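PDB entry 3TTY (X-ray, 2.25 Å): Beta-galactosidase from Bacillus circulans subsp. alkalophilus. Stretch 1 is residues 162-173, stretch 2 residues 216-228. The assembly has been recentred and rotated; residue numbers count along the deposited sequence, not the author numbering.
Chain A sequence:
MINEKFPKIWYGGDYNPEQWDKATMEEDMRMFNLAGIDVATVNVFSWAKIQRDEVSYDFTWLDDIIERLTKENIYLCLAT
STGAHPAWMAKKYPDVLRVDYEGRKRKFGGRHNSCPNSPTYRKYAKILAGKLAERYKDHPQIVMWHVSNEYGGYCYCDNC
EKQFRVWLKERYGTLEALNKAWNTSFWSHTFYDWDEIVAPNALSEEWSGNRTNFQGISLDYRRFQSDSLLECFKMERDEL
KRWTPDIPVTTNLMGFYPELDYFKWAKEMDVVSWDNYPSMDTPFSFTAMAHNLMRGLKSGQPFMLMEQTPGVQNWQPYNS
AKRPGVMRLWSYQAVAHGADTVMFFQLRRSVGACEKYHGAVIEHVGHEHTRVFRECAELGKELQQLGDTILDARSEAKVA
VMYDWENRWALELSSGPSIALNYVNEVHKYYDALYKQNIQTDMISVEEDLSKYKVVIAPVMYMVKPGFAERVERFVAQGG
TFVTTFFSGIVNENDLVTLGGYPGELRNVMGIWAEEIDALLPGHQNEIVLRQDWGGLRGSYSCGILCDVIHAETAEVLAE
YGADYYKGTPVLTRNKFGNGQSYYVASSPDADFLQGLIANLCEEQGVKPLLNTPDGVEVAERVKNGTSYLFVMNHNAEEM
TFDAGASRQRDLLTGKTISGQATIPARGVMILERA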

# COMPACT_ATOMS: atom_id res chain seq x y z
N LYS A 162 18.76 1.98 -25.08
CA LYS A 162 19.86 2.13 -26.02
C LYS A 162 20.44 3.54 -26.00
O LYS A 162 21.66 3.74 -26.08
N GLN A 163 19.57 4.53 -25.89
CA GLN A 163 20.04 5.90 -25.93
C GLN A 163 20.72 6.25 -24.61
O GLN A 163 21.67 7.03 -24.58
N PHE A 164 20.27 5.65 -23.51
CA PHE A 164 20.97 5.74 -22.23
C PHE A 164 22.47 5.39 -22.39
O PHE A 164 23.34 6.06 -21.83
N ARG A 165 22.74 4.34 -23.15
CA ARG A 165 24.11 3.88 -23.33
C ARG A 165 24.93 4.90 -24.10
O ARG A 165 26.10 5.12 -23.79
N VAL A 166 24.31 5.52 -25.11
CA VAL A 166 24.98 6.54 -25.91
C VAL A 166 25.30 7.72 -25.00
O VAL A 166 26.40 8.27 -25.04
N TRP A 167 24.34 8.07 -24.17
CA TRP A 167 24.48 9.20 -23.24
C TRP A 167 25.60 8.96 -22.21
O TRP A 167 26.24 9.89 -21.74
N LEU A 168 25.82 7.69 -21.88
CA LEU A 168 26.90 7.31 -20.97
C LEU A 168 28.26 7.31 -21.67
O LEU A 168 29.28 7.65 -21.07
N LYS A 169 28.27 6.95 -22.95
CA LYS A 169 29.50 7.05 -23.75
C LYS A 169 29.93 8.52 -23.88
O LYS A 169 31.12 8.84 -23.83
N GLU A 170 28.96 9.42 -24.02
CA GLU A 170 29.26 10.84 -24.10
C GLU A 170 29.73 11.37 -22.76
O GLU A 170 30.62 12.21 -22.70
N ARG A 171 29.14 10.88 -21.68
CA ARG A 171 29.46 11.42 -20.37
C ARG A 171 30.83 10.94 -19.91
O ARG A 171 31.67 11.74 -19.48
N TYR A 172 31.07 9.63 -20.00
CA TYR A 172 32.23 9.06 -19.34
C TYR A 172 33.38 8.69 -20.27
O TYR A 172 34.51 8.59 -19.82
N GLY A 173 33.09 8.48 -21.54
CA GLY A 173 34.12 8.21 -22.52
C GLY A 173 34.56 6.76 -22.60
O GLY A 173 34.59 6.17 -23.68
N GLY A 216 24.36 5.42 -8.45
CA GLY A 216 25.05 6.05 -9.55
C GLY A 216 24.30 5.87 -10.86
O GLY A 216 24.19 6.79 -11.67
N ILE A 217 23.79 4.66 -11.06
CA ILE A 217 23.00 4.35 -12.24
C ILE A 217 21.65 5.10 -12.21
O ILE A 217 21.26 5.75 -13.17
N SER A 218 20.96 5.01 -11.08
CA SER A 218 19.66 5.66 -10.91
C SER A 218 19.78 7.17 -11.11
O SER A 218 18.94 7.79 -11.75
N LEU A 219 20.84 7.74 -10.54
CA LEU A 219 21.08 9.17 -10.65
C LEU A 219 21.28 9.59 -12.10
O LEU A 219 20.63 10.52 -12.57
N ASP A 220 22.19 8.90 -12.80
CA ASP A 220 22.43 9.15 -14.22
C ASP A 220 21.22 8.94 -15.11
O ASP A 220 21.06 9.64 -16.10
N TYR A 221 20.38 7.98 -14.78
CA TYR A 221 19.22 7.75 -15.63
C TYR A 221 18.23 8.92 -15.53
O TYR A 221 17.63 9.35 -16.53
N ARG A 222 18.07 9.45 -14.32
CA ARG A 222 17.24 10.62 -14.12
C ARG A 222 17.81 11.84 -14.85
O ARG A 222 17.06 12.59 -15.48
N ARG A 223 19.13 12.02 -14.82
CA ARG A 223 19.73 13.08 -15.63
C ARG A 223 19.35 12.88 -17.10
O ARG A 223 18.93 13.80 -17.78
N PHE A 224 19.50 11.64 -17.56
CA PHE A 224 19.30 11.27 -18.95
C PHE A 224 17.86 11.50 -19.42
O PHE A 224 17.61 12.12 -20.46
N GLN A 225 16.91 11.00 -18.64
CA GLN A 225 15.49 11.21 -18.92
C GLN A 225 15.15 12.70 -18.97
O GLN A 225 14.47 13.17 -19.88
N SER A 226 15.65 13.45 -18.00
CA SER A 226 15.46 14.88 -17.99
C SER A 226 16.07 15.50 -19.26
O SER A 226 15.39 16.23 -19.97
N ASP A 227 17.33 15.16 -19.57
CA ASP A 227 17.97 15.64 -20.80
C ASP A 227 17.16 15.30 -22.06
O ASP A 227 17.05 16.13 -22.96
N SER A 228 16.62 14.08 -22.13
CA SER A 228 15.89 13.59 -23.31
C SER A 228 14.61 14.39 -23.56
O SER A 228 14.30 14.76 -24.70

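Two helices of one chain, 162-172 and 216-228, cross at 103° with their axes 10.4 Å apart at closest approach. So steep a crossing confines contact to a compact patch, which buries 567 Å² in all. The backbones come nearest at Phe 164 and Phe 224, whose CA atoms are 6.6 Å apart.

Aromatic packing dominates this patch. Phe 164 (chi1 t) leaves its helix sideways, and its ring settles as a knob among Ile 217, Asp 220, Tyr 221 and Phe 224. Tyr 221, also t, turns its edge to the Phe 164 face: the planes meet at 82°, and CG of Phe 164 lies 3.5 Å from CD1 of Tyr 221. Phe 224 (t) suits the close approach because a flat ring can lie against backbone; CA of Phe 164 sits over its face, 3.7 Å from the ring centroid, in a CH-pi contact. The two phenylalanine rings themselves meet obliquely, CD1 of Phe 164 being 3.6 Å from CD2 of Phe 224.

Trp 167 (t) points toward the second helix and fills the hollow formed by Asp 220, Arg 223, Phe 224 and Asp 227. Its indole serves two chemistries at once. The face receives Phe 224, whose CB lies 4.1 Å from the centroid of the five-membered ring of Trp 167, while at the edge NE1 of Trp 167 donates a nearly straight hydrogen bond to OD2 of Asp 227, at 3.0 Å and 163°. The m rotamer of Asp 227 accompanies a CA-to-CB bond that also points toward the first helix.

The remaining polar contacts gather around Asp 220 (m), itself a knob among Trp 167, Leu 168, Arg 171 and Tyr 172. A short carboxylate suits this buried position, since both oxygens find partners. Tyr 172 (m) donates from OH to OD1 of Asp 220 at 2.6 Å, whereas OD2 of Asp 220 accepts from NH1 of Arg 223 at 2.9 Å in a salt bridge within the second helix. Arg 171, extended with chi1 to chi3 all t, adds a long salt bridge, NE to OD2 of Asp 220 at 3.8 Å; the oxygen lies over the guanidinium face, so charge alone links them.

Arg 171 also stacks flat on the guanidinium of Arg 223 (m), with planes at 17° and centres 4.1 Å apart. NH2 of Arg 171 and NH1 of Arg 223 approach to 3.2 Å, but both are donors and form no hydrogen bond; the nearby carboxylate of Asp 220 helps offset the like charges.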

# COMPACT_ATOMS: atom_id res chain seq x y z
CB LYS A 162 19.42 1.83 -27.45
CG LYS A 162 18.97 0.40 -27.69
CD LYS A 162 18.54 0.31 -29.13
CE LYS A 162 17.79 -0.97 -29.45
NZ LYS A 162 17.17 -0.80 -30.80
CB GLN A 163 18.89 6.85 -26.30
CG GLN A 163 19.32 8.29 -26.54
CD GLN A 163 20.42 8.44 -27.59
OE1 GLN A 163 20.52 7.66 -28.56
NE2 GLN A 163 21.25 9.46 -27.41
CB PHE A 164 20.33 4.81 -21.20
CG PHE A 164 20.88 4.96 -19.80
CD1 PHE A 164 21.18 6.22 -19.28
CD2 PHE A 164 21.06 3.85 -18.99
CE1 PHE A 164 21.67 6.36 -17.97
CE2 PHE A 164 21.54 3.98 -17.69
CZ PHE A 164 21.85 5.23 -17.18
CB ARG A 165 24.15 2.51 -24.02
CG ARG A 165 23.41 1.46 -23.23
CD ARG A 165 23.33 0.13 -23.95
NE ARG A 165 22.59 -0.86 -23.16
CZ ARG A 165 21.54 -1.53 -23.61
NH1 ARG A 165 21.12 -1.34 -24.84
NH2 ARG A 165 20.93 -2.42 -22.82
CB VAL A 166 24.09 7.00 -27.09
CG1 VAL A 166 24.73 8.18 -27.84
CG2 VAL A 166 23.80 5.83 -28.06
CB TRP A 167 23.14 9.44 -22.56
CG TRP A 167 23.09 10.60 -21.60
CD1 TRP A 167 22.66 11.87 -21.87
CD2 TRP A 167 23.44 10.59 -20.23
NE1 TRP A 167 22.73 12.65 -20.74
CE2 TRP A 167 23.21 11.88 -19.71
CE3 TRP A 167 23.93 9.60 -19.36
CZ2 TRP A 167 23.46 12.22 -18.39
CZ3 TRP A 167 24.18 9.94 -18.05
CH2 TRP A 167 23.95 11.23 -17.57
CB LEU A 168 26.60 5.94 -20.36
CG LEU A 168 25.37 5.93 -19.44
CD1 LEU A 168 24.80 4.54 -19.28
CD2 LEU A 168 25.73 6.53 -18.08
CB LYS A 169 29.30 6.42 -25.13
CG LYS A 169 28.93 4.94 -25.07
CD LYS A 169 28.52 4.36 -26.44
CE LYS A 169 27.82 3.01 -26.27
NZ LYS A 169 27.56 2.32 -27.58
CB GLU A 170 28.04 11.63 -24.57
CG GLU A 170 27.34 10.99 -25.76
CD GLU A 170 26.85 11.99 -26.79
OE1 GLU A 170 25.61 12.06 -27.00
OE2 GLU A 170 27.71 12.67 -27.40
CB ARG A 171 28.38 11.06 -19.34
CG ARG A 171 28.54 11.78 -18.00
CD ARG A 171 27.38 11.47 -17.05
NE ARG A 171 27.59 12.03 -15.71
CZ ARG A 171 27.20 13.24 -15.34
NH1 ARG A 171 26.54 14.03 -16.18
NH2 ARG A 171 27.44 13.67 -14.11
CB TYR A 172 31.82 7.84 -18.52
CG TYR A 172 30.90 8.19 -17.39
CD1 TYR A 172 31.36 8.93 -16.31
CD2 TYR A 172 29.56 7.80 -17.42
CE1 TYR A 172 30.51 9.28 -15.27
CE2 TYR A 172 28.72 8.13 -16.39
CZ TYR A 172 29.19 8.86 -15.32
OH TYR A 172 28.34 9.19 -14.29
CB ILE A 217 22.77 2.83 -12.34
CG1 ILE A 217 24.12 2.11 -12.37
CG2 ILE A 217 21.95 2.48 -13.57
CD1 ILE A 217 24.01 0.59 -12.51
CB SER A 218 19.12 5.35 -9.53
OG SER A 218 18.84 3.97 -9.40
CB LEU A 219 22.30 9.56 -9.80
CG LEU A 219 22.72 11.03 -9.76
CD1 LEU A 219 21.54 11.91 -9.44
CD2 LEU A 219 23.86 11.23 -8.74
CB ASP A 220 23.59 8.31 -14.76
CG ASP A 220 24.95 8.87 -14.36
OD1 ASP A 220 25.96 8.16 -14.55
OD2 ASP A 220 24.99 10.00 -13.84
CB TYR A 221 18.56 6.41 -15.31
CG TYR A 221 17.66 5.94 -16.43
CD1 TYR A 221 18.20 5.34 -17.57
CD2 TYR A 221 16.28 6.09 -16.35
CE1 TYR A 221 17.38 4.91 -18.61
CE2 TYR A 221 15.46 5.66 -17.38
CZ TYR A 221 16.01 5.09 -18.50
OH TYR A 221 15.19 4.67 -19.51
CB ARG A 222 17.01 10.88 -12.62
CG ARG A 222 16.03 9.89 -12.00
CD ARG A 222 16.26 9.66 -10.51
NE ARG A 222 15.25 8.76 -9.94
CZ ARG A 222 15.26 7.43 -10.08
NH1 ARG A 222 16.23 6.84 -10.77
NH2 ARG A 222 14.29 6.69 -9.55
CB ARG A 223 21.25 13.10 -15.50
CG ARG A 223 21.78 13.36 -14.12
CD ARG A 223 23.30 13.25 -14.07
NE ARG A 223 23.84 14.01 -12.94
CZ ARG A 223 24.74 13.56 -12.07
NH1 ARG A 223 25.22 12.33 -12.17
NH2 ARG A 223 25.14 14.36 -11.08
CB PHE A 224 19.71 9.79 -19.13
CG PHE A 224 19.20 9.16 -20.39
CD1 PHE A 224 19.62 9.62 -21.63
CD2 PHE A 224 18.32 8.10 -20.34
CE1 PHE A 224 19.15 9.05 -22.80
CE2 PHE A 224 17.84 7.52 -21.50
CZ PHE A 224 18.25 7.99 -22.74
CB GLN A 225 14.63 10.50 -17.87
CG GLN A 225 14.54 8.98 -18.09
CD GLN A 225 13.83 8.65 -19.38
OE1 GLN A 225 12.63 8.87 -19.51
NE2 GLN A 225 14.57 8.14 -20.36
CB SER A 226 16.05 15.48 -16.72
OG SER A 226 15.79 16.87 -16.64
CB ASP A 227 19.40 15.10 -20.97
CG ASP A 227 20.39 15.70 -19.99
OD1 ASP A 227 19.96 16.48 -19.10
OD2 ASP A 227 21.60 15.39 -20.08
CB SER A 228 15.52 12.11 -23.16
OG SER A 228 16.65 11.28 -23.03